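Local coordinates for dITP/XTP pyrophosphatase (Coxiella burnetii, PDB 3TQU), which probably hydrolyses non-canonical purine nucleoside triphosphates such as XTP, dITP and ITP to their monophosphates and diphosphate, clearing them from the nucleotide pool, at residues 52-57 / 69-73; 120-126 / 138-144. All blocks are in the same frame, centred on the assembly; numbering follows the deposited sequence.

Contact 1 of 2, residues 52-57 / 69-73; sequences NAIIKA and LADDS. With CA (calcium ion), chain E.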
ATOM      1  N   ASN A  52      -9.095   0.044   2.897  1.00  9.85           N
ATOM      2  CA  ASN A  52      -9.843  -0.342   4.087  1.00 11.38           C
ATOM      3  C   ASN A  52      -8.921  -0.555   5.283  1.00 13.41           C
ATOM      4  O   ASN A  52      -9.244  -0.166   6.409  1.00  7.75           O
ATOM      5  CB  ASN A  52     -10.690  -1.586   3.813  1.00 11.93           C
ATOM      6  CG  ASN A  52     -11.889  -1.287   2.931  1.00 14.68           C
ATOM      7  OD1 ASN A  52     -12.479  -0.208   3.015  1.00 17.82           O
ATOM      8  ND2 ASN A  52     -12.256  -2.241   2.081  1.00 15.26           N
ATOM      9  N   ALA A  53      -7.766  -1.161   5.029  1.00  7.40           N
ATOM     10  CA  ALA A  53      -6.769  -1.369   6.071  1.00 11.73           C
ATOM     11  C   ALA A  53      -6.359  -0.034   6.679  1.00 11.94           C
ATOM     12  O   ALA A  53      -6.257   0.099   7.900  1.00 12.91           O
ATOM     13  CB  ALA A  53      -5.551  -2.101   5.510  1.00 10.48           C
ATOM     14  N   ILE A  54      -6.137   0.961   5.826  1.00  8.48           N
ATOM     15  CA  ILE A  54      -5.761   2.289   6.303  1.00  8.24           C
ATOM     16  C   ILE A  54      -6.905   2.958   7.055  1.00 12.20           C
ATOM     17  O   ILE A  54      -6.700   3.537   8.124  1.00  9.96           O
ATOM     18  CB  ILE A  54      -5.285   3.193   5.149  1.00 10.07           C
ATOM     19  CG1 ILE A  54      -3.912   2.726   4.663  1.00 10.63           C
ATOM     20  CG2 ILE A  54      -5.212   4.635   5.602  1.00  8.44           C
ATOM     21  CD1 ILE A  54      -3.485   3.335   3.353  1.00 12.40           C
ATOM     22  N   ILE A  55      -8.108   2.873   6.495  1.00 13.32           N
ATOM     23  CA  ILE A  55      -9.284   3.468   7.116  1.00 13.19           C
ATOM     24  C   ILE A  55      -9.433   2.995   8.558  1.00 12.38           C
ATOM     25  O   ILE A  55      -9.700   3.788   9.456  1.00 10.46           O
ATOM     26  CB  ILE A  55     -10.571   3.141   6.330  1.00 14.08           C
ATOM     27  CG1 ILE A  55     -10.634   3.968   5.040  1.00 13.32           C
ATOM     28  CG2 ILE A  55     -11.804   3.402   7.185  1.00 18.45           C
ATOM     29  CD1 ILE A  55     -11.828   3.641   4.156  1.00 10.90           C
ATOM     30  N   LYS A  56      -9.238   1.699   8.772  1.00 11.83           N
ATOM     31  CA  LYS A  56      -9.458   1.104  10.083  1.00 16.17           C
ATOM     32  C   LYS A  56      -8.306   1.386  11.048  1.00 15.38           C
ATOM     33  O   LYS A  56      -8.526   1.618  12.237  1.00 11.51           O
ATOM     34  CB  LYS A  56      -9.721  -0.398   9.950  1.00 15.42           C
ATOM     35  CG  LYS A  56     -10.964  -0.717   9.121  1.00 14.28           C
ATOM     36  CD  LYS A  56     -11.316  -2.194   9.162  1.00 14.19           C
ATOM     37  CE  LYS A  56     -10.218  -3.052   8.550  1.00 12.10           C
ATOM     38  NZ  LYS A  56     -10.630  -4.486   8.478  1.00 13.07           N
ATOM     39  N   ALA A  57      -7.081   1.378  10.536  1.00 13.41           N
ATOM     40  CA  ALA A  57      -5.922   1.686  11.365  1.00 10.47           C
ATOM     41  C   ALA A  57      -5.904   3.160  11.771  1.00  7.54           C
ATOM     42  O   ALA A  57      -5.624   3.489  12.923  1.00  8.56           O
ATOM     43  CB  ALA A  57      -4.630   1.307  10.647  1.00  8.62           C
ATOM     44  N   LEU A  69      -2.692  -0.907  14.097  1.00 13.10           N
ATOM     45  CA  LEU A  69      -2.489  -1.844  13.005  1.00 13.57           C
ATOM     46  C   LEU A  69      -3.821  -2.456  12.601  1.00 11.24           C
ATOM     47  O   LEU A  69      -4.594  -2.903  13.454  1.00  7.49           O
ATOM     48  CB  LEU A  69      -1.511  -2.939  13.432  1.00 16.08           C
ATOM     49  CG  LEU A  69      -1.067  -3.961  12.385  1.00 18.54           C
ATOM     50  CD1 LEU A  69       0.287  -4.534  12.761  1.00 16.48           C
ATOM     51  CD2 LEU A  69      -2.103  -5.072  12.215  1.00 17.94           C
ATOM     52  N   ALA A  70      -4.093  -2.465  11.302  1.00  8.00           N
ATOM     53  CA  ALA A  70      -5.313  -3.075  10.798  1.00  7.39           C
ATOM     54  C   ALA A  70      -5.021  -3.856   9.527  1.00 15.39           C
ATOM     55  O   ALA A  70      -3.987  -3.654   8.890  1.00 14.09           O
ATOM     56  CB  ALA A  70      -6.371  -2.014  10.539  1.00  8.48           C
ATOM     57  N   ASP A  71      -5.927  -4.755   9.162  1.00 13.18           N
ATOM     58  CA  ASP A  71      -5.786  -5.472   7.906  1.00 14.20           C
ATOM     59  C   ASP A  71      -7.121  -5.549   7.190  1.00 15.19           C
ATOM     60  O   ASP A  71      -8.177  -5.420   7.809  1.00 15.38           O
ATOM     61  CB  ASP A  71      -5.251  -6.889   8.136  1.00 16.88           C
ATOM     62  CG  ASP A  71      -6.361  -7.903   8.363  1.00 20.75           C
ATOM     63  OD1 ASP A  71      -6.631  -8.247   9.532  1.00 19.06           O
ATOM     64  OD2 ASP A  71      -6.965  -8.358   7.369  1.00 26.14           O
ATOM     65  N   ASP A  72      -7.064  -5.748   5.880  1.00 13.33           N
ATOM     66  CA  ASP A  72      -8.243  -6.140   5.127  1.00 11.30           C
ATOM     67  C   ASP A  72      -7.859  -7.283   4.198  1.00 12.90           C
ATOM     68  O   ASP A  72      -6.725  -7.347   3.709  1.00 11.54           O
ATOM     69  CB  ASP A  72      -8.838  -4.967   4.347  1.00  8.96           C
ATOM     70  CG  ASP A  72     -10.187  -5.303   3.748  1.00 13.82           C
ATOM     71  OD1 ASP A  72     -10.817  -6.251   4.252  1.00 14.48           O
ATOM     72  OD2 ASP A  72     -10.619  -4.639   2.783  1.00 14.96           O
ATOM     73  N   SER A  73      -8.795  -8.192   3.962  1.00 11.06           N
ATOM     74  CA  SER A  73      -8.495  -9.390   3.194  1.00 11.51           C
ATOM     75  C   SER A  73      -9.665  -9.789   2.312  1.00 12.89           C
ATOM     76  O   SER A  73     -10.795  -9.348   2.520  1.00 13.06           O
ATOM     77  CB  SER A  73      -8.161 -10.541   4.139  1.00 12.13           C
ATOM     78  OG  SER A  73      -9.272 -10.834   4.972  1.00 15.55           O
TER
HETATM   79 CA    CA E 201     -13.135  -6.450   5.324  1.00 17.38          CA
HETATM   80  O   HOH W   1     -13.194  -5.574   2.833  0.64 21.62           O
HETATM   81  O   HOH W   2     -12.351  -8.843   4.665  0.70 12.84           O
HETATM   82  O   HOH W   3     -15.400  -7.750   5.096  0.67 21.60           O
HETATM   83  O   HOH W   4     -11.774  -7.089   7.331  1.00 18.83           O
HETATM   84  O   HOH W   5     -14.441  -7.215   7.506  1.00 40.54           O

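Contact 2 of 2, residues 120-126 / 138-144; sequences SFHCVIA and ICHGVWE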
ATOM      1  N   SER A 120      -6.949 -15.720  -6.117  1.00 14.24           N
ATOM      2  CA  SER A 120      -5.934 -15.386  -5.131  1.00 14.03           C
ATOM      3  C   SER A 120      -6.584 -14.870  -3.859  1.00 13.43           C
ATOM      4  O   SER A 120      -7.603 -14.174  -3.913  1.00 13.65           O
ATOM      5  CB  SER A 120      -4.977 -14.326  -5.678  1.00 18.00           C
ATOM      6  OG  SER A 120      -4.413 -14.736  -6.909  1.00 21.24           O
ATOM      7  N   PHE A 121      -6.007 -15.238  -2.719  1.00 11.91           N
ATOM      8  CA  PHE A 121      -6.347 -14.622  -1.443  1.00 14.32           C
ATOM      9  C   PHE A 121      -5.370 -13.482  -1.203  1.00 14.21           C
ATOM     10  O   PHE A 121      -4.175 -13.624  -1.477  1.00  9.53           O
ATOM     11  CB  PHE A 121      -6.206 -15.625  -0.298  1.00  7.16           C
ATOM     12  CG  PHE A 121      -7.468 -16.366   0.030  1.00 10.02           C
ATOM     13  CD1 PHE A 121      -8.609 -15.682   0.414  1.00 14.59           C
ATOM     14  CD2 PHE A 121      -7.501 -17.750  -0.005  1.00 13.56           C
ATOM     15  CE1 PHE A 121      -9.771 -16.365   0.729  1.00 16.82           C
ATOM     16  CE2 PHE A 121      -8.661 -18.440   0.313  1.00 16.38           C
ATOM     17  CZ  PHE A 121      -9.796 -17.743   0.679  1.00 19.11           C
ATOM     18  N   HIS A 122      -5.871 -12.366  -0.684  1.00 10.46           N
ATOM     19  CA  HIS A 122      -5.026 -11.218  -0.383  1.00  9.52           C
ATOM     20  C   HIS A 122      -5.176 -10.810   1.070  1.00 10.21           C
ATOM     21  O   HIS A 122      -6.285 -10.802   1.610  1.00 10.33           O
ATOM     22  CB  HIS A 122      -5.392 -10.025  -1.268  1.00  9.42           C
ATOM     23  CG  HIS A 122      -5.157 -10.259  -2.725  1.00 12.46           C
ATOM     24  ND1 HIS A 122      -4.041  -9.788  -3.383  1.00 13.84           N
ATOM     25  CD2 HIS A 122      -5.892 -10.917  -3.652  1.00 15.48           C
ATOM     26  CE1 HIS A 122      -4.101 -10.143  -4.654  1.00 18.00           C
ATOM     27  NE2 HIS A 122      -5.215 -10.829  -4.844  1.00 19.22           N
ATOM     28  N   CYS A 123      -4.058 -10.463   1.699  1.00 10.31           N
ATOM     29  CA  CYS A 123      -4.087  -9.853   3.020  1.00  8.77           C
ATOM     30  C   CYS A 123      -3.215  -8.609   3.019  1.00 10.79           C
ATOM     31  O   CYS A 123      -2.013  -8.683   2.752  1.00 13.06           O
ATOM     32  CB  CYS A 123      -3.591 -10.821   4.090  1.00  8.83           C
ATOM     33  SG  CYS A 123      -3.464 -10.060   5.730  1.00 12.98           S
ATOM     34  N   VAL A 124      -3.820  -7.465   3.313  1.00  8.65           N
ATOM     35  CA  VAL A 124      -3.075  -6.217   3.366  1.00 10.33           C
ATOM     36  C   VAL A 124      -3.123  -5.674   4.781  1.00 12.41           C
ATOM     37  O   VAL A 124      -4.200  -5.425   5.324  1.00 10.37           O
ATOM     38  CB  VAL A 124      -3.643  -5.164   2.395  1.00 13.16           C
ATOM     39  CG1 VAL A 124      -2.814  -3.873   2.463  1.00 13.37           C
ATOM     40  CG2 VAL A 124      -3.671  -5.709   0.976  1.00 13.28           C
ATOM     41  N   ILE A 125      -1.947  -5.510   5.372  1.00 10.77           N
ATOM     42  CA  ILE A 125      -1.809  -4.978   6.717  1.00  9.92           C
ATOM     43  C   ILE A 125      -1.297  -3.550   6.632  1.00 10.86           C
ATOM     44  O   ILE A 125      -0.372  -3.257   5.871  1.00 11.35           O
ATOM     45  CB  ILE A 125      -0.819  -5.830   7.544  1.00 10.36           C
ATOM     46  CG1 ILE A 125      -1.370  -7.245   7.723  1.00 11.45           C
ATOM     47  CG2 ILE A 125      -0.535  -5.184   8.897  1.00  9.38           C
ATOM     48  CD1 ILE A 125      -0.423  -8.195   8.432  1.00 15.80           C
ATOM     49  N   ALA A 126      -1.913  -2.659   7.397  1.00 10.15           N
ATOM     50  CA  ALA A 126      -1.431  -1.290   7.494  1.00 10.06           C
ATOM     51  C   ALA A 126      -1.090  -0.974   8.940  1.00 10.84           C
ATOM     52  O   ALA A 126      -1.888  -1.222   9.842  1.00 13.43           O
ATOM     53  CB  ALA A 126      -2.470  -0.310   6.960  1.00  8.93           C
ATOM     54  N   ILE A 138       2.973  -0.817   4.816  1.00  8.20           N
ATOM     55  CA  ILE A 138       1.999  -1.647   4.120  1.00  7.64           C
ATOM     56  C   ILE A 138       2.610  -3.010   3.817  1.00 14.99           C
ATOM     57  O   ILE A 138       3.637  -3.097   3.146  1.00 15.17           O
ATOM     58  CB  ILE A 138       1.543  -1.005   2.795  1.00 10.53           C
ATOM     59  CG1 ILE A 138       0.970   0.396   3.042  1.00 13.32           C
ATOM     60  CG2 ILE A 138       0.530  -1.897   2.086  1.00 12.07           C
ATOM     61  CD1 ILE A 138      -0.245   0.416   3.944  1.00 14.19           C
ATOM     62  N   CYS A 139       1.984  -4.064   4.326  1.00 13.27           N
ATOM     63  CA  CYS A 139       2.415  -5.426   4.034  1.00 17.73           C
ATOM     64  C   CYS A 139       1.336  -6.118   3.217  1.00 18.73           C
ATOM     65  O   CYS A 139       0.181  -6.176   3.633  1.00 21.43           O
ATOM     66  CB  CYS A 139       2.670  -6.199   5.325  1.00 18.56           C
ATOM     67  SG  CYS A 139       3.933  -5.462   6.381  1.00 17.60           S
ATOM     68  N   HIS A 140       1.708  -6.641   2.054  1.00 16.31           N
ATOM     69  CA  HIS A 140       0.727  -7.245   1.163  1.00 13.07           C
ATOM     70  C   HIS A 140       1.042  -8.710   0.870  1.00 15.11           C
ATOM     71  O   HIS A 140       1.971  -9.018   0.123  1.00 14.01           O
ATOM     72  CB  HIS A 140       0.631  -6.444  -0.137  1.00 16.22           C
ATOM     73  CG  HIS A 140      -0.461  -6.903  -1.053  1.00 12.28           C
ATOM     74  ND1 HIS A 140      -0.828  -6.200  -2.181  1.00 12.68           N
ATOM     75  CD2 HIS A 140      -1.262  -7.994  -1.011  1.00 10.10           C
ATOM     76  CE1 HIS A 140      -1.808  -6.841  -2.794  1.00 17.81           C
ATOM     77  NE2 HIS A 140      -2.092  -7.931  -2.104  1.00 15.56           N
ATOM     78  N   GLY A 141       0.258  -9.608   1.461  1.00 12.58           N
ATOM     79  CA  GLY A 141       0.426 -11.036   1.251  1.00 13.34           C
ATOM     80  C   GLY A 141      -0.514 -11.554   0.178  1.00 11.05           C
ATOM     81  O   GLY A 141      -1.700 -11.206   0.154  1.00 10.67           O
ATOM     82  N   VAL A 142       0.017 -12.384  -0.714  1.00  9.99           N
ATOM     83  CA  VAL A 142      -0.770 -12.937  -1.806  1.00 12.44           C
ATOM     84  C   VAL A 142      -0.623 -14.450  -1.879  1.00 14.75           C
ATOM     85  O   VAL A 142       0.487 -14.981  -1.874  1.00 16.28           O
ATOM     86  CB  VAL A 142      -0.372 -12.323  -3.167  1.00 12.83           C
ATOM     87  CG1 VAL A 142      -1.167 -12.971  -4.295  1.00 11.14           C
ATOM     88  CG2 VAL A 142      -0.587 -10.819  -3.154  1.00 14.56           C
ATOM     89  N   TRP A 143      -1.756 -15.138  -1.954  1.00 13.08           N
ATOM     90  CA  TRP A 143      -1.777 -16.590  -2.018  1.00 14.75           C
ATOM     91  C   TRP A 143      -2.536 -17.016  -3.272  1.00 13.66           C
ATOM     92  O   TRP A 143      -3.749 -16.839  -3.356  1.00 16.00           O
ATOM     93  CB  TRP A 143      -2.458 -17.142  -0.763  1.00 16.05           C
ATOM     94  CG  TRP A 143      -2.228 -18.596  -0.506  1.00 14.07           C
ATOM     95  CD1 TRP A 143      -1.248 -19.385  -1.042  1.00 12.87           C
ATOM     96  CD2 TRP A 143      -2.995 -19.441   0.362  1.00 12.66           C
ATOM     97  NE1 TRP A 143      -1.360 -20.668  -0.558  1.00 12.82           N
ATOM     98  CE2 TRP A 143      -2.423 -20.727   0.302  1.00 12.66           C
ATOM     99  CE3 TRP A 143      -4.108 -19.232   1.183  1.00 12.91           C
ATOM    100  CZ2 TRP A 143      -2.931 -21.803   1.031  1.00 14.52           C
ATOM    101  CZ3 TRP A 143      -4.610 -20.303   1.906  1.00 11.46           C
ATOM    102  CH2 TRP A 143      -4.022 -21.571   1.824  1.00 12.28           C
ATOM    103  N   GLU A 144      -1.817 -17.567  -4.249  1.00 12.01           N
ATOM    104  CA  GLU A 144      -2.414 -17.957  -5.530  1.00 15.32           C
ATOM    105  C   GLU A 144      -2.930 -19.398  -5.538  1.00 16.16           C
ATOM    106  O   GLU A 144      -2.259 -20.310  -5.058  1.00 19.74           O
ATOM    107  CB  GLU A 144      -1.406 -17.768  -6.668  1.00 18.27           C
ATOM    108  CG  GLU A 144      -0.827 -16.364  -6.761  1.00 23.57           C
ATOM    109  CD  GLU A 144       0.185 -16.227  -7.883  1.00 32.73           C
ATOM    110  OE1 GLU A 144       0.396 -17.214  -8.617  1.00 35.82           O
ATOM    111  OE2 GLU A 144       0.772 -15.133  -8.032  1.00 37.47           O
TER

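Contact 1 of 2, residues 52-57 / 69-73
At the metal site of this HAM1-family pyrophosphatase, helix 49-64 packs along strand 68-77 of the central sheet, and Asn-52 and Lys-56 reach from the helix to Asp-72 and Asp-71 on the strand. The segments run nearly antiparallel, at 150°, with their axes 6.4 Å apart. Ala-70 is the small residue that permits this closeness: its CB sits 3.4 Å from Ala-53 O and also packs on Ala-57 CB and Lys-56 CB. Ala-53 CB rests over the backbone at Asp-71 and Asp-72.

The carboxylate of Asp-72 is divided between two tasks. Asp-72 OD1 binds the calcium ion at 2.6 Å, a ligand role shared with Glu-44 and five waters. Asp-72 OD2 accepts a hydrogen bond from Asn-52 ND2 (3.0 Å), and water 1, itself on the metal, donates a second. Asp-72 OD2 lies close to the amide plane of Asn-52, yet ND2 comes from above the carboxylate plane, the two planes being 62° apart. Asn-52 OD1 is held by Gly-46 N, which fixes the amide flip. Lys-56, bent at chi3 (-63°), brings NZ into a hydrogen bond with Asp-71 O at 2.7 Å, a little tilted from the carbonyl plane, and NZ also bonds Glu-44 OE2. The Asp-71 side chain leaves the other way, to a salt bridge with Lys-16.

Asp-72 is the predicted proton acceptor and magnesium ligand; the calcium bound here probably marks the magnesium position. Asn-52 acts as a second-shell residue orienting one metal ligand, while Lys-56 ties the other, Glu-44, to the strand backbone and probably offsets some of the negative charge gathered there.

Contact 2 of 2, residues 120-126 / 138-144
Six backbone hydrogen bonds join 120-126 to 138-144, two at each of the hydrogen-bonded pairs Phe-121/Trp-143, Cys-123/Gly-141 and Ile-125/Cys-139. They are short and fairly straight, as with Gly-141 N to Cys-123 O at 2.8 Å and 165°. CA-H...O contacts fill the intervals, among them Val-124 CA to Cys-139 O at 3.3 Å.

The polar side-chain link lies on the face that carries the non-hydrogen-bonded pairs. His-122 ND1 and His-140 NE2 are 3.0 Å apart in a nearly linear hydrogen bond whose donor may be either nitrogen. The rings meet rim to rim, each nitrogen at the edge of the other ring, with planes turned 50° apart. His-140 CG is anti to the backbone N (chi1 -174°), which lays the imidazole so that NE2 reaches diagonally to His-122 while one ring face stays against Val-124. The other nitrogen of His-122, NE2, bonds Thr-76 OG1, so this buried imidazole is held at both nitrogens. Both histidines also pack on Ala-135 of the second subunit.

These strands are the arms of the beta hairpin 118-128/137-147, antiparallel throughout and central in the mixed sheet, with strand 68-77 along the other edge of 118-128.

Apolar contacts differ between the faces. Beside the histidines, Val-124 CG2 lies over one face of the His-140 ring, 4.0 Å from its centroid, in a CH-pi contact, while CG1 touches Ile-138 CG2. Ile-138 turns CD1 back onto Ala-126 CB (3.8 Å). On the reverse face Phe-121 and Trp-143 lie side by side, Phe-121 CD2 to Trp-143 CE3 at 3.9 Å; both rings meet Phe-163, and Phe-121 stacks on His-185, a predicted substrate-binding residue.

Contact 1 closes before contact 2 opens along the chain; their centres lie about 12 Å apart, and both include strands of one mixed sheet. The strand of 69-73 runs directly beside that of 120-126, joined by probable hydrogen bonds from Ala-126 N to Ala-70 O (2.7 Å) and from Asp-72 N to Val-124 O (2.9 Å). Helix 49-64 covers the face bearing Val-124 and Ala-126, so the helix of contact 1 also packs on contact 2, while helix 185-199 covers the opposite face. The hairpin therefore borders the strand that presents Asp-72 to the metal, and its Phe-121 end reaches residues predicted to bind the substrate.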